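Local coordinates for anthrone oxidase-like protein (Streptomyces ambofaciens, PDB 5F9P) that catalyses the oxidative opening of ring B, a carbon-carbon bond cleavage in atypical angucycline biosynthesis, probably as a monooxygenase, at residues A[190-194]-A[195-199]. Numbering follows the deposited sequence.
Sequences RDQAP and QDQDE
Gln197 sends its side chain back along Gln192. Its CG lies against Gln192 CB at 3.7 Å. The chain stays extended beyond CG, and this carries the amide to the backbone of Gln192. There Gln197 NE2 donates to Gln192 O over 3.2 Å, with a nearly straight N-H...O angle of 174°. The acceptor lies in the plane of the Gln197 amide, but NE2 approaches from above the carbonyl plane of Gln192. The Gln192 side chain is also extended and runs alongside the backbone of Asp196; CD comes to 3.6 Å from Asp196 O. This is the closely packed side of the contact. At the end of the Gln192 amide a water donates to Gln192 OE1 and accepts from Asp198 N, at 2.8 Å from each atom.

The backbone here forms a beta turn with Pro194 and Gln195 at its corners. Asp196 N closes it with a hydrogen bond of 2.7 Å to Ala193 O. Gln197 N adds weak bonds to Ala193 O and Pro194 O. The turn belongs to the surface connection between helices 183-190 and 199-211, on the outside of the closed eight-stranded antiparallel barrel of this single chain, whose second half belongs to the antibiotic biosynthesis monooxygenase family of the dimeric alpha/beta-barrel clan. Asp198 is the N-cap of the second helix, with OD1 bonded to Ala200 N. Lys202 of that helix reaches back to Pro194 O.

The other side is looser: Gln195 and Asp196 are exposed, and the Asp196 carboxylate is joined to the Ala193 backbone by a water that accepts from Ala193 N and donates to Asp196 OD2 at 2.7 Å. Gln195 bends at chi2 (-82°). This folds the amide over the methyl group of Ala193, where NE2 comes to 3.2 Å from Ala193 CB, a close contact without polar pairing.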
loop_
_atom_site.group_PDB
_atom_site.type_symbol
_atom_site.label_atom_id
_atom_site.label_comp_id
_atom_site.label_asym_id
_atom_site.label_seq_id
_atom_site.Cartn_x
_atom_site.Cartn_y
_atom_site.Cartn_z
ATOM N N ARG A 190 -7.169 -16.815 -3.281
ATOM C CA ARG A 190 -6.347 -16.555 -4.453
ATOM C C ARG A 190 -6.424 -17.715 -5.444
ATOM O O ARG A 190 -6.558 -17.506 -6.654
ATOM C CB ARG A 190 -4.892 -16.335 -4.039
ATOM C CG ARG A 190 -3.942 -16.015 -5.180
ATOM C CD ARG A 190 -2.483 -16.131 -4.730
ATOM N NE ARG A 190 -2.127 -17.511 -4.402
ATOM C CZ ARG A 190 -1.005 -17.876 -3.780
ATOM N NH1 ARG A 190 -0.114 -16.960 -3.398
ATOM N NH2 ARG A 190 -0.779 -19.161 -3.525
ATOM N N ASP A 191 -6.362 -18.933 -4.913
ATOM C CA ASP A 191 -6.170 -20.125 -5.734
ATOM C C ASP A 191 -7.464 -20.852 -6.093
ATOM O O ASP A 191 -7.410 -21.972 -6.601
ATOM C CB ASP A 191 -5.179 -21.098 -5.055
ATOM C CG ASP A 191 -3.761 -20.530 -4.974
ATOM O OD1 ASP A 191 -3.410 -19.692 -5.832
ATOM O OD2 ASP A 191 -2.999 -20.903 -4.050
ATOM N N GLN A 192 -8.620 -20.240 -5.835
ATOM C CA GLN A 192 -9.879 -20.868 -6.209
ATOM C C GLN A 192 -9.816 -21.274 -7.675
ATOM O O GLN A 192 -9.325 -20.513 -8.508
ATOM C CB GLN A 192 -11.055 -19.911 -6.021
ATOM C CG GLN A 192 -11.459 -19.671 -4.582
ATOM C CD GLN A 192 -12.570 -18.648 -4.454
ATOM O OE1 GLN A 192 -12.755 -17.793 -5.326
ATOM N NE2 GLN A 192 -13.316 -18.725 -3.355
ATOM N N ALA A 193 -10.317 -22.468 -7.982
ATOM C CA ALA A 193 -10.482 -22.910 -9.362
ATOM C C ALA A 193 -11.758 -22.285 -9.909
ATOM O O ALA A 193 -12.605 -21.836 -9.137
ATOM C CB ALA A 193 -10.568 -24.423 -9.422
ATOM N N PRO A 194 -11.905 -22.263 -11.242
ATOM C CA PRO A 194 -13.040 -21.621 -11.904
ATOM C C PRO A 194 -14.377 -22.033 -11.331
ATOM O O PRO A 194 -15.264 -21.185 -11.190
ATOM C CB PRO A 194 -12.891 -22.093 -13.353
ATOM C CG PRO A 194 -11.439 -22.149 -13.527
ATOM C CD PRO A 194 -10.920 -22.737 -12.230
ATOM N N GLN A 195 -14.517 -23.305 -10.975
ATOM C CA GLN A 195 -15.775 -23.784 -10.403
ATOM C C GLN A 195 -16.095 -23.125 -9.065
ATOM O O GLN A 195 -17.269 -22.989 -8.692
ATOM C CB GLN A 195 -15.776 -25.315 -10.261
ATOM C CG GLN A 195 -14.464 -25.943 -9.733
ATOM C CD GLN A 195 -13.402 -26.130 -10.820
ATOM O OE1 GLN A 195 -13.548 -25.634 -11.936
ATOM N NE2 GLN A 195 -12.326 -26.856 -10.491
ATOM N N ASP A 196 -15.062 -22.698 -8.342
ATOM C CA ASP A 196 -15.293 -22.167 -6.996
ATOM C C ASP A 196 -15.271 -20.658 -6.892
ATOM O O ASP A 196 -15.588 -20.103 -5.841
ATOM C CB ASP A 196 -14.320 -22.788 -6.002
ATOM C CG ASP A 196 -14.522 -24.276 -5.882
ATOM O OD1 ASP A 196 -15.638 -24.672 -5.484
ATOM O OD2 ASP A 196 -13.593 -25.038 -6.222
ATOM N N GLN A 197 -14.900 -19.998 -7.984
ATOM C CA GLN A 197 -14.921 -18.547 -8.039
ATOM C C GLN A 197 -16.339 -18.034 -8.242
ATOM O O GLN A 197 -17.095 -18.564 -9.056
ATOM C CB GLN A 197 -14.050 -18.051 -9.186
ATOM C CG GLN A 197 -12.572 -18.338 -9.043
ATOM C CD GLN A 197 -11.759 -17.670 -10.138
ATOM O OE1 GLN A 197 -12.219 -16.716 -10.775
ATOM N NE2 GLN A 197 -10.555 -18.170 -10.370
ATOM N N ASP A 198 -16.683 -16.985 -7.511
ATOM C CA ASP A 198 -17.911 -16.235 -7.768
ATOM C C ASP A 198 -17.876 -15.650 -9.190
ATOM O O ASP A 198 -16.820 -15.253 -9.666
ATOM C CB ASP A 198 -18.036 -15.095 -6.754
ATOM C CG ASP A 198 -19.465 -14.628 -6.579
ATOM O OD1 ASP A 198 -20.016 -13.983 -7.512
ATOM O OD2 ASP A 198 -20.031 -14.913 -5.499
ATOM N N GLU A 199 -19.018 -15.595 -9.866
ATOM C CA GLU A 199 -19.038 -15.041 -11.217
ATOM C C GLU A 199 -18.759 -13.540 -11.194
ATOM O O GLU A 199 -18.233 -12.984 -12.151
ATOM C CB GLU A 199 -20.354 -15.372 -11.939
ATOM C CG GLU A 199 -20.505 -16.877 -12.292
ATOM C CD GLU A 199 -19.456 -17.350 -13.299
ATOM O OE1 GLU A 199 -19.307 -16.658 -14.327
ATOM O OE2 GLU A 199 -18.774 -18.397 -13.071
HETATM O O HOH W 1 -14.910 -16.028 -5.525
HETATM O O HOH W 2 -10.972 -24.361 -5.769
#